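Local coordinates for glutamine synthetase (Streptomyces coelicolor, PDB 4BAX), which belongs to the glutamine synthetase family and combines a beta-grasp domain with a larger catalytic domain in an assembly of ten identical chains, at residues Leu126-Gly131 against Val176-Trp181; Gly132-Ala135 against Gly139-Cys142; Ser53-Val58 against Thr87-Asn92; Asp35-Trp40 against Ile75-Glu80; Lys265-Gly270 against Arg328-Thr333. All blocks are in the same frame, centred on the assembly; numbering follows the deposited sequence.

Interaction 1: Leu126-Gly131 against Val176-Trp181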
# COMPACT_ATOMS: atom_id res chain seq x y z
N LEU A 126 -8.93 19.76 5.75
CA LEU A 126 -7.75 19.67 4.90
C LEU A 126 -6.45 19.93 5.68
O LEU A 126 -5.41 19.38 5.34
CB LEU A 126 -7.87 20.59 3.67
CG LEU A 126 -6.70 20.48 2.68
CD1 LEU A 126 -6.89 19.25 1.82
CD2 LEU A 126 -6.53 21.71 1.81
N GLY A 127 -6.52 20.77 6.72
CA GLY A 127 -5.35 21.09 7.51
C GLY A 127 -5.12 20.19 8.72
O GLY A 127 -4.22 20.43 9.53
N PHE A 128 -5.95 19.16 8.85
CA PHE A 128 -5.86 18.26 10.00
C PHE A 128 -5.22 16.98 9.51
O PHE A 128 -5.38 16.64 8.34
CB PHE A 128 -7.26 17.97 10.56
CG PHE A 128 -7.75 18.97 11.59
CD1 PHE A 128 -7.53 20.34 11.41
CD2 PHE A 128 -8.48 18.56 12.71
CE1 PHE A 128 -8.00 21.27 12.35
CE2 PHE A 128 -8.95 19.49 13.65
CZ PHE A 128 -8.71 20.84 13.46
N PRO A 129 -4.44 16.31 10.38
CA PRO A 129 -3.88 14.98 10.09
C PRO A 129 -4.99 13.94 10.30
O PRO A 129 -5.94 14.19 11.06
CB PRO A 129 -2.78 14.80 11.14
CG PRO A 129 -3.18 15.70 12.25
CD PRO A 129 -3.94 16.85 11.66
N GLU A 130 -4.87 12.79 9.64
CA GLU A 130 -5.87 11.75 9.80
C GLU A 130 -5.88 11.25 11.23
O GLU A 130 -4.83 10.93 11.79
CB GLU A 130 -5.61 10.58 8.83
CG GLU A 130 -5.68 10.96 7.35
CD GLU A 130 -6.94 10.44 6.66
OE1 GLU A 130 -7.57 9.50 7.21
OE2 GLU A 130 -7.31 10.98 5.58
N GLY A 131 -7.06 11.27 11.84
CA GLY A 131 -7.23 10.72 13.18
C GLY A 131 -6.76 11.59 14.31
O GLY A 131 -6.71 11.11 15.45
N VAL A 176 -7.69 31.92 10.77
CA VAL A 176 -7.11 31.41 12.01
C VAL A 176 -7.02 29.88 12.09
O VAL A 176 -6.02 29.33 12.55
CB VAL A 176 -7.88 31.97 13.25
CG1 VAL A 176 -7.36 31.32 14.55
CG2 VAL A 176 -7.76 33.49 13.31
N MET A 177 -8.06 29.19 11.64
CA MET A 177 -8.07 27.74 11.56
C MET A 177 -7.33 27.23 10.31
O MET A 177 -7.42 27.83 9.24
CB MET A 177 -9.50 27.23 11.57
CG MET A 177 -9.59 25.73 11.81
SD MET A 177 -11.27 25.10 11.64
CE MET A 177 -10.98 23.47 11.00
N PRO A 178 -6.59 26.13 10.46
CA PRO A 178 -5.91 25.58 9.28
C PRO A 178 -6.87 25.14 8.18
O PRO A 178 -7.83 24.42 8.46
CB PRO A 178 -5.16 24.36 9.85
CG PRO A 178 -5.76 24.10 11.18
CD PRO A 178 -6.22 25.42 11.69
N GLY A 179 -6.58 25.55 6.95
CA GLY A 179 -7.44 25.28 5.82
C GLY A 179 -8.66 26.18 5.79
O GLY A 179 -9.57 25.95 4.99
N GLN A 180 -8.66 27.21 6.65
CA GLN A 180 -9.74 28.19 6.67
C GLN A 180 -9.29 29.45 5.98
O GLN A 180 -8.17 29.95 6.21
CB GLN A 180 -10.16 28.50 8.11
CG GLN A 180 -11.57 29.06 8.27
CD GLN A 180 -11.99 29.20 9.73
OE1 GLN A 180 -11.44 30.01 10.49
NE2 GLN A 180 -12.97 28.39 10.14
N TRP A 181 -10.19 29.98 5.15
CA TRP A 181 -9.88 31.10 4.29
C TRP A 181 -11.02 32.10 4.25
O TRP A 181 -12.16 31.80 4.67
CB TRP A 181 -9.58 30.61 2.87
CG TRP A 181 -8.34 29.77 2.75
CD1 TRP A 181 -8.24 28.43 2.96
CD2 TRP A 181 -7.03 30.22 2.40
NE1 TRP A 181 -6.95 28.01 2.75
CE2 TRP A 181 -6.19 29.10 2.40
CE3 TRP A 181 -6.49 31.47 2.07
CZ2 TRP A 181 -4.83 29.17 2.09
CZ3 TRP A 181 -5.14 31.54 1.76
CH2 TRP A 181 -4.33 30.40 1.77
O HOH W 1 -9.29 22.61 7.00
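The benzene ring of F128 meets M177 and P178 chiefly at CE1, which both residues approach from different directions. P178 comes in at the edge of the ring, close to its plane, and CG of its pyrrolidine ring lies 3.8 Å from F128 CE1. The M177 side chain runs at about a right angle to the phenyl group and brings its terminal methyl obliquely to the same corner, with M177 CE 3.9 Å from F128 CE1. M177 is extended through its first two torsions and bends only at chi3 (147°), a bend that swings CE round toward the aromatic ring. Further back, P178 CB lies over the backbone of G127, 4.0 Å from G127 CA.

P178 is the second residue of a type II beta turn from M177 to Q180, closed by a hydrogen bond from Q180 N to M177 O; G179 takes the third position with positive phi. The turn leads into strand 180-188 of the large mixed sheet of the catalytic domain, while 126-131 begins the long loop after strand 124-125. Beyond the contact, W226 meets F128 edge-to-face and V222 touches M177.

No direct hydrogen bond joins the two segments. One water donates to P178 O at 2.7 Å and weakly accepts from G127 N, bridging the backbones. The two loops therefore meet chiefly through apolar surfaces, and the water supplies polar partners for main-chain groups beside that hydrophobic patch.

Interaction 2: Gly132-Ala135 against Gly139-Cys142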
# COMPACT_ATOMS: atom_id res chain seq x y z
N GLY A 132 -6.43 12.84 14.02
CA GLY A 132 -5.80 13.70 15.00
C GLY A 132 -5.96 15.20 14.84
O GLY A 132 -6.79 15.72 14.10
N PHE A 133 -5.10 15.92 15.55
CA PHE A 133 -5.18 17.35 15.53
C PHE A 133 -3.84 17.95 15.14
O PHE A 133 -2.78 17.38 15.44
CB PHE A 133 -5.53 17.82 16.94
CG PHE A 133 -6.95 17.52 17.32
CD1 PHE A 133 -8.00 18.31 16.83
CD2 PHE A 133 -7.26 16.43 18.13
CE1 PHE A 133 -9.31 18.03 17.18
CE2 PHE A 133 -8.57 16.14 18.47
CZ PHE A 133 -9.60 16.94 17.99
N PRO A 134 -3.89 19.10 14.46
CA PRO A 134 -2.64 19.79 14.15
C PRO A 134 -2.25 20.63 15.37
O PRO A 134 -3.00 20.63 16.36
CB PRO A 134 -3.03 20.71 12.98
CG PRO A 134 -4.50 20.96 13.19
CD PRO A 134 -5.06 19.70 13.78
N ALA A 135 -1.15 21.36 15.29
CA ALA A 135 -0.75 22.21 16.39
C ALA A 135 -1.84 23.27 16.59
O ALA A 135 -2.63 23.55 15.67
CB ALA A 135 0.57 22.87 16.08
N GLY A 139 -0.22 30.18 14.18
CA GLY A 139 0.61 30.34 13.01
C GLY A 139 -0.08 30.21 11.66
O GLY A 139 0.56 30.41 10.64
N TYR A 140 -1.35 29.81 11.64
CA TYR A 140 -2.11 29.68 10.38
C TYR A 140 -2.58 31.00 9.74
O TYR A 140 -2.59 31.15 8.52
CB TYR A 140 -3.27 28.67 10.51
CG TYR A 140 -2.85 27.42 11.25
CD1 TYR A 140 -1.98 26.50 10.67
CD2 TYR A 140 -3.30 27.18 12.55
CE1 TYR A 140 -1.57 25.36 11.38
CE2 TYR A 140 -2.90 26.05 13.26
CZ TYR A 140 -2.04 25.14 12.67
OH TYR A 140 -1.66 24.02 13.41
N TYR A 141 -2.94 31.95 10.58
CA TYR A 141 -3.62 33.15 10.11
C TYR A 141 -2.67 34.07 9.33
O TYR A 141 -1.65 34.53 9.86
CB TYR A 141 -4.20 33.86 11.33
CG TYR A 141 -4.75 35.24 11.11
CD1 TYR A 141 -6.05 35.42 10.65
CD2 TYR A 141 -3.99 36.36 11.38
CE1 TYR A 141 -6.58 36.69 10.47
CE2 TYR A 141 -4.51 37.63 11.20
CZ TYR A 141 -5.80 37.80 10.75
OH TYR A 141 -6.30 39.07 10.57
N CYS A 142 -3.02 34.32 8.06
CA CYS A 142 -2.19 35.12 7.16
C CYS A 142 -0.79 34.48 7.05
O CYS A 142 0.21 35.19 6.86
CB CYS A 142 -2.09 36.59 7.60
SG CYS A 142 -3.60 37.56 7.49
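P134 is the first residue of 132-135 to meet the other segment: its CB points toward 139-142 and lies 3.6 Å from Y140 OH. The proline ring and the tyrosine side chain run at about a right angle to each other. It is the hydroxyl oxygen of the phenol that touches P134.

At A135 the contact becomes polar. Y140 OH donates to A135 O at 2.5 Å, with a C=O...donor angle of 118° and the hydroxyl 42° out of the carbonyl plane, above it. Seen from the tyrosine, the acceptor lies in the plane of the ring, at its edge. The A135 methyl lies near the same oxygen, with CB 3.7 Å from Y140 OH.

Both segments belong to the long irregular loop between strand 124-125 and helix 152-164 in the catalytic domain, and the tyrosine spans a bend of that loop, tying its side chain to a carbonyl five residues earlier. CG of Y140 stands opposite the carbonyl carbon (chi1 -43°), and from there the ring extends across to A135. P178 touches the buried side chain of Y140. Just beyond, Y141 O accepts a hydrogen bond from R21 of the third subunit, and C142 packs on W10 of that same subunit.

Interaction 3: Ser53-Val58 against Thr87-Asn92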
# COMPACT_ATOMS: atom_id res chain seq x y z
N SER A 53 -45.86 16.55 -5.55
CA SER A 53 -46.40 16.23 -6.88
C SER A 53 -46.93 17.42 -7.70
O SER A 53 -47.52 17.22 -8.76
CB SER A 53 -47.51 15.17 -6.75
OG SER A 53 -46.99 13.86 -6.87
N SER A 54 -46.75 18.65 -7.21
CA SER A 54 -47.30 19.80 -7.93
C SER A 54 -46.34 20.94 -8.29
O SER A 54 -46.76 21.91 -8.92
CB SER A 54 -48.52 20.38 -7.19
OG SER A 54 -49.21 21.33 -8.00
N SER A 55 -45.06 20.83 -7.94
CA SER A 55 -44.18 21.96 -8.23
C SER A 55 -43.24 21.75 -9.42
O SER A 55 -42.36 20.88 -9.43
CB SER A 55 -43.45 22.48 -6.97
OG SER A 55 -44.00 23.70 -6.51
N ASP A 56 -43.45 22.61 -10.41
CA ASP A 56 -42.63 22.71 -11.58
C ASP A 56 -42.20 24.13 -11.43
O ASP A 56 -43.01 24.98 -11.05
CB ASP A 56 -43.50 22.58 -12.83
CG ASP A 56 -44.08 21.20 -12.98
OD1 ASP A 56 -43.46 20.24 -12.46
OD2 ASP A 56 -45.15 21.07 -13.62
N CYS A 57 -40.94 24.40 -11.72
CA CYS A 57 -40.41 25.70 -11.36
C CYS A 57 -39.88 26.44 -12.57
O CYS A 57 -39.61 25.83 -13.62
CB CYS A 57 -39.32 25.53 -10.31
SG CYS A 57 -39.89 24.75 -8.78
N VAL A 58 -39.81 27.76 -12.44
CA VAL A 58 -39.38 28.61 -13.52
C VAL A 58 -38.08 29.32 -13.08
O VAL A 58 -37.97 29.83 -11.95
CB VAL A 58 -40.47 29.65 -13.87
CG1 VAL A 58 -39.91 30.73 -14.77
CG2 VAL A 58 -41.68 28.95 -14.52
N THR A 87 -45.01 34.18 -10.39
CA THR A 87 -44.84 34.80 -9.08
C THR A 87 -43.66 34.13 -8.38
O THR A 87 -43.26 33.02 -8.76
CB THR A 87 -46.13 34.65 -8.23
OG1 THR A 87 -46.39 33.27 -7.95
CG2 THR A 87 -47.33 35.22 -8.97
N PRO A 88 -43.06 34.81 -7.37
CA PRO A 88 -41.92 34.20 -6.67
C PRO A 88 -42.31 32.91 -5.95
O PRO A 88 -43.40 32.82 -5.37
CB PRO A 88 -41.52 35.27 -5.65
CG PRO A 88 -42.03 36.55 -6.21
CD PRO A 88 -43.28 36.21 -6.97
N HIS A 89 -41.43 31.92 -6.05
CA HIS A 89 -41.56 30.65 -5.36
C HIS A 89 -41.28 30.95 -3.89
O HIS A 89 -40.60 31.93 -3.59
CB HIS A 89 -40.54 29.66 -5.94
CG HIS A 89 -40.68 28.26 -5.43
ND1 HIS A 89 -40.15 27.87 -4.21
CD2 HIS A 89 -41.27 27.17 -5.96
CE1 HIS A 89 -40.42 26.59 -4.01
NE2 HIS A 89 -41.10 26.14 -5.05
N PRO A 90 -41.83 30.14 -2.96
CA PRO A 90 -41.59 30.37 -1.52
C PRO A 90 -40.10 30.36 -1.13
O PRO A 90 -39.70 31.08 -0.22
CB PRO A 90 -42.33 29.20 -0.86
CG PRO A 90 -43.46 28.93 -1.79
CD PRO A 90 -42.92 29.18 -3.18
N SER A 91 -39.30 29.56 -1.83
CA SER A 91 -37.86 29.53 -1.59
C SER A 91 -37.18 30.84 -1.98
O SER A 91 -36.07 31.13 -1.50
CB SER A 91 -37.21 28.35 -2.31
OG SER A 91 -37.68 28.28 -3.65
N ASN A 92 -37.81 31.62 -2.87
CA ASN A 92 -37.21 32.85 -3.38
C ASN A 92 -37.06 33.90 -2.27
O ASN A 92 -38.06 34.33 -1.71
CB ASN A 92 -38.05 33.38 -4.54
CG ASN A 92 -37.44 34.60 -5.24
OD1 ASN A 92 -36.72 35.40 -4.63
ND2 ASN A 92 -37.76 34.75 -6.51
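H89 sets its imidazole opposite the backbone N (chi1 -173°), extending it toward 53-58, while C57 turns SG opposite its own carbonyl carbon (chi1 -60°) to receive it. The histidine opens a type I beta turn, H89 to N92, in the connection from the beta-grasp sheet to helix 94-103, and C57 sits on strand 56-66 of that sheet. The turn is closed by N92 N donating to H89 O at 2.9 Å. The contact thus joins strand 56-66 to the connection between strand 75-82 and helix 94-103.

C57 SG approaches the ring obliquely, 4.0 Å from H89 CD2, a loose sulfur-aromatic contact in which the thiol is neither over the face nor at the edge. S55, two residues before C57 and likewise directed toward the histidine, lies at the edge of the imidazole near its plane. Its OG is 4.1 Å from H89 NE2, a van der Waals approach and no more.

The ring is held by bonds at both nitrogens. NE2 is hydrogen-bonded to Q49 O, and the opposite nitrogen is engaged within the turn itself; together these fix the rotation of the ring and are consistent with a proton on NE2. P90 covers one face with CD. At the end of the turn the N92 side chain caps A95 N at the start of the helix. Facing the other way, D56 forms a salt bridge to R294 of the fourth subunit. Within the turn, S91 N donates to H89 ND1 at 3.0 Å, almost straight at 168° and near the ring plane.

Interaction 4: Asp35-Trp40 against Ile75-Glu80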
# COMPACT_ATOMS: atom_id res chain seq x y z
N ASP A 35 -31.65 40.39 -20.77
CA ASP A 35 -32.99 40.54 -21.35
C ASP A 35 -33.21 39.58 -22.52
O ASP A 35 -34.35 39.18 -22.78
CB ASP A 35 -33.23 41.99 -21.81
CG ASP A 35 -33.18 42.98 -20.66
OD1 ASP A 35 -33.15 42.55 -19.49
OD2 ASP A 35 -33.18 44.21 -20.94
N ALA A 36 -32.13 39.25 -23.23
CA ALA A 36 -32.23 38.32 -24.34
C ALA A 36 -32.12 36.88 -23.85
O ALA A 36 -32.38 35.93 -24.61
CB ALA A 36 -31.15 38.61 -25.38
N LEU A 37 -31.80 36.70 -22.57
CA LEU A 37 -31.65 35.35 -22.07
C LEU A 37 -32.98 34.73 -21.74
O LEU A 37 -33.78 35.30 -20.99
CB LEU A 37 -30.76 35.33 -20.83
CG LEU A 37 -29.29 35.63 -21.11
CD1 LEU A 37 -28.59 35.88 -19.80
CD2 LEU A 37 -28.66 34.46 -21.88
N PRO A 38 -33.21 33.53 -22.28
CA PRO A 38 -34.49 32.86 -22.08
C PRO A 38 -34.70 32.48 -20.61
O PRO A 38 -33.74 32.12 -19.92
CB PRO A 38 -34.38 31.60 -22.96
CG PRO A 38 -32.92 31.46 -23.29
CD PRO A 38 -32.34 32.84 -23.24
N VAL A 39 -35.95 32.56 -20.15
CA VAL A 39 -36.32 31.99 -18.86
C VAL A 39 -36.38 30.50 -19.06
O VAL A 39 -36.53 30.04 -20.20
CB VAL A 39 -37.65 32.53 -18.29
CG1 VAL A 39 -37.76 34.04 -18.50
CG2 VAL A 39 -38.85 31.80 -18.91
N TRP A 40 -36.20 29.76 -17.98
CA TRP A 40 -36.12 28.31 -18.08
C TRP A 40 -36.88 27.65 -16.93
O TRP A 40 -37.47 28.32 -16.09
CB TRP A 40 -34.65 27.89 -18.07
CG TRP A 40 -34.37 26.59 -18.74
CD1 TRP A 40 -35.25 25.81 -19.44
CD2 TRP A 40 -33.10 25.93 -18.82
NE1 TRP A 40 -34.61 24.69 -19.92
CE2 TRP A 40 -33.29 24.74 -19.56
CE3 TRP A 40 -31.83 26.22 -18.32
CZ2 TRP A 40 -32.25 23.85 -19.82
CZ3 TRP A 40 -30.80 25.32 -18.57
CH2 TRP A 40 -31.02 24.15 -19.31
N ILE A 75 -21.07 31.78 -20.44
CA ILE A 75 -21.51 32.66 -19.35
C ILE A 75 -22.20 31.91 -18.20
O ILE A 75 -22.73 30.81 -18.38
CB ILE A 75 -22.47 33.76 -19.87
CG1 ILE A 75 -23.61 33.13 -20.66
CG2 ILE A 75 -21.72 34.81 -20.71
CD1 ILE A 75 -24.95 33.74 -20.38
N LEU A 76 -22.24 32.56 -17.04
CA LEU A 76 -23.00 32.07 -15.89
C LEU A 76 -24.26 32.90 -15.76
O LEU A 76 -24.22 34.13 -15.89
CB LEU A 76 -22.19 32.16 -14.62
CG LEU A 76 -20.80 31.58 -14.76
CD1 LEU A 76 -20.00 31.99 -13.53
CD2 LEU A 76 -20.85 30.06 -14.95
N VAL A 77 -25.39 32.24 -15.54
CA VAL A 77 -26.64 32.94 -15.40
C VAL A 77 -27.28 32.61 -14.05
O VAL A 77 -27.82 31.52 -13.86
CB VAL A 77 -27.64 32.57 -16.52
CG1 VAL A 77 -28.74 33.59 -16.59
CG2 VAL A 77 -26.95 32.50 -17.86
N LEU A 78 -27.23 33.57 -13.13
CA LEU A 78 -27.89 33.41 -11.85
C LEU A 78 -29.38 33.74 -11.98
O LEU A 78 -29.72 34.81 -12.46
CB LEU A 78 -27.24 34.30 -10.79
CG LEU A 78 -27.84 34.23 -9.38
CD1 LEU A 78 -27.62 32.86 -8.73
CD2 LEU A 78 -27.30 35.35 -8.52
N CYS A 79 -30.25 32.86 -11.47
CA CYS A 79 -31.72 33.01 -11.64
C CYS A 79 -32.44 33.08 -10.32
O CYS A 79 -31.91 32.68 -9.28
CB CYS A 79 -32.30 31.84 -12.44
SG CYS A 79 -31.62 31.55 -14.09
N GLU A 80 -33.65 33.60 -10.36
CA GLU A 80 -34.52 33.47 -9.21
C GLU A 80 -35.57 32.46 -9.61
O GLU A 80 -35.80 32.23 -10.81
CB GLU A 80 -35.14 34.82 -8.80
CG GLU A 80 -36.13 35.38 -9.83
CD GLU A 80 -36.76 36.70 -9.37
OE1 GLU A 80 -36.49 37.10 -8.21
OE2 GLU A 80 -37.50 37.33 -10.17
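L37 gives up the most surface in this contact and touches both V77 and I75, using one methyl for each. The setting is the beta-grasp domain: 75-80 lies on the central strand of its five-stranded mixed sheet, and 35-40 belongs to the connection that leads from one strand outermost within this chain, 20-28, to the other, 40-43, passing over a face of the sheet. L37 drops from that connection onto the strand.

Its CG stands opposite the carbonyl carbon (chi1 -69°), and CD1 continues the chain in an extended direction (chi2 168°). The two branches of the leucine then divide the strand between them. CD1 is directed at V77 and CD2 at I75, so that both pairs reach toward each other tip to tip.

V77 and I75 are alternate residues and face the same side of the sheet. V77 receives the leucine with CG1. I75 touches with CD1, the end of its longer branch. The intervening L76, with L78, faces the other side, where both pack on helix 190-210; the central strand is thus covered on one side by this helix and on the other by the connection bearing L37.

I27 of strand 20-28 also touches L37, Y8 of strand 3-11 also packs on V77, and the Y8 hydroxyl is hydrogen-bonded to P38 O. Across the contact itself there is no hydrogen bond, and the methyl-methyl approaches are ordinary van der Waals ones: L37 CD2 to I75 CD1 at 4.1 Å, and L37 CD1 to V77 CG1 at 3.9 Å.

Interaction 5: Lys265-Gly270 against Arg328-Thr333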
# COMPACT_ATOMS: atom_id res chain seq x y z
N LYS A 265 -31.84 34.76 14.44
CA LYS A 265 -32.52 33.50 13.98
C LYS A 265 -32.56 33.34 12.48
O LYS A 265 -33.02 32.30 11.98
CB LYS A 265 -33.95 33.39 14.52
CG LYS A 265 -34.93 34.43 13.98
CD LYS A 265 -36.34 34.20 14.52
CE LYS A 265 -37.37 35.30 14.19
NZ LYS A 265 -38.63 34.57 14.43
N ASN A 266 -32.07 34.33 11.74
CA ASN A 266 -31.97 34.26 10.28
C ASN A 266 -30.54 34.34 9.79
O ASN A 266 -30.29 34.51 8.58
CB ASN A 266 -32.80 35.37 9.62
CG ASN A 266 -34.27 35.18 9.78
OD1 ASN A 266 -34.86 34.37 9.08
ND2 ASN A 266 -34.87 35.93 10.70
N TYR A 267 -29.61 34.22 10.72
CA TYR A 267 -28.20 34.46 10.43
C TYR A 267 -27.42 33.18 10.16
O TYR A 267 -26.19 33.19 10.13
CB TYR A 267 -27.56 35.24 11.57
CG TYR A 267 -27.55 36.74 11.39
CD1 TYR A 267 -28.29 37.36 10.39
CD2 TYR A 267 -26.79 37.54 12.23
CE1 TYR A 267 -28.27 38.75 10.25
CE2 TYR A 267 -26.75 38.92 12.08
CZ TYR A 267 -27.49 39.52 11.10
OH TYR A 267 -27.44 40.90 11.01
N GLY A 268 -28.14 32.08 9.97
CA GLY A 268 -27.50 30.85 9.59
C GLY A 268 -27.75 29.74 10.57
O GLY A 268 -27.90 29.97 11.77
N ALA A 269 -27.74 28.51 10.06
CA ALA A 269 -28.02 27.35 10.88
C ALA A 269 -26.83 27.00 11.77
O ALA A 269 -25.67 27.05 11.33
CB ALA A 269 -28.40 26.16 9.98
N GLY A 270 -27.10 26.70 13.03
CA GLY A 270 -26.02 26.35 13.93
C GLY A 270 -25.28 27.53 14.51
O GLY A 270 -24.15 27.37 15.00
N ARG A 328 -31.29 42.09 3.60
CA ARG A 328 -32.68 42.58 3.74
C ARG A 328 -32.94 43.07 5.17
O ARG A 328 -33.49 44.16 5.37
CB ARG A 328 -33.68 41.48 3.37
CG ARG A 328 -35.12 41.98 3.13
CD ARG A 328 -36.17 41.30 4.01
NE ARG A 328 -35.99 39.86 4.02
CZ ARG A 328 -36.43 39.06 4.99
NH1 ARG A 328 -37.10 39.56 6.01
NH2 ARG A 328 -36.22 37.74 4.91
N LEU A 329 -32.51 42.26 6.14
CA LEU A 329 -32.73 42.50 7.55
C LEU A 329 -32.03 43.76 8.04
O LEU A 329 -32.60 44.55 8.81
CB LEU A 329 -32.26 41.29 8.36
CG LEU A 329 -33.10 40.03 8.28
CD1 LEU A 329 -32.47 38.91 9.09
CD2 LEU A 329 -34.50 40.33 8.77
N LEU A 330 -30.78 43.94 7.61
CA LEU A 330 -30.01 45.11 8.00
C LEU A 330 -30.64 46.38 7.43
O LEU A 330 -30.73 47.39 8.12
CB LEU A 330 -28.56 44.98 7.56
CG LEU A 330 -27.76 44.11 8.52
CD1 LEU A 330 -26.39 43.74 7.95
CD2 LEU A 330 -27.64 44.81 9.89
N VAL A 331 -31.07 46.32 6.17
CA VAL A 331 -31.75 47.46 5.56
C VAL A 331 -33.07 47.76 6.27
O VAL A 331 -33.36 48.91 6.60
CB VAL A 331 -32.00 47.23 4.08
CG1 VAL A 331 -33.05 48.18 3.56
CG2 VAL A 331 -30.70 47.35 3.31
N ASP A 332 -33.85 46.73 6.55
CA ASP A 332 -35.15 46.96 7.17
C ASP A 332 -34.93 47.62 8.51
O ASP A 332 -35.46 48.69 8.79
CB ASP A 332 -35.92 45.65 7.37
CG ASP A 332 -37.41 45.87 7.61
OD1 ASP A 332 -37.77 46.90 8.22
OD2 ASP A 332 -38.23 45.05 7.17
N THR A 333 -34.09 47.01 9.33
CA THR A 333 -33.92 47.51 10.68
C THR A 333 -33.25 48.89 10.72
O THR A 333 -33.84 49.86 11.21
CB THR A 333 -33.14 46.49 11.55
OG1 THR A 333 -33.90 45.27 11.66
CG2 THR A 333 -32.81 47.06 12.94
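N266 meets L329 along most of its short side chain, beginning at CB, which points toward the helix and lies 3.6 Å from L329 CD1. The arrangement is a loop-on-helix packing: 265-270 connects helices 259-264 and 271-274, and 328-333 is part of the long helix 323-341 near the C-terminus of the chain.

From CB the asparagine turns CG opposite its carbonyl carbon (chi1 -69°), and CG remains near the leucine, 4.2 Å from L329 CD1. The amide nitrogen keeps the same separation, ND2 being 4.2 Å from L329 CD1, so one methyl is met by three successive positions of the side chain. The two side chains run at about a right angle to each other. The polar tip is occupied by a different partner: ND2 is hydrogen-bonded to D262 O in the preceding helix, which orients the amide while its aliphatic part packs on the leucine.

L329 reaches this position with an extended chain (chi2 178°) that carries CD1 out from the helix. The same methyl also approaches Y267, obliquely to the ring and more loosely, at 4.4 Å from Y267 CE1.

The buried phenol of Y267 continues the contact one residue further along the helix, to L330, which it crosses at about a right angle. Its hydroxyl is hydrogen-bonded to D314 and to H263, two partners that fix the end of the ring where it borders an apolar side chain. There Y267 OH touches the branch point and one methyl of the leucine, 4.1 Å from both L330 CG and L330 CD2.

Interactions 1 and 2 form one continuous patch of the catalytic domain, their centres about 7 Å apart, with F128 packed on P134. Both border the second subunit. A bound sodium ion lies about 11 Å from the G127 position. Interactions 3 and 4 share the beta-grasp sheet through neighbouring strands, 56-66 and 75-82; their centres are about 17 Å apart, and N92 ND2 and E80 OE1, 3.2 Å apart, probably form a hydrogen bond between them. Interactions 2 and 3 lie on opposite sides of the chain's centre, about 44 Å apart by their centres. Interaction 5 touches none of the others; interaction 3 comes within about 8 Å of it by nearest atoms.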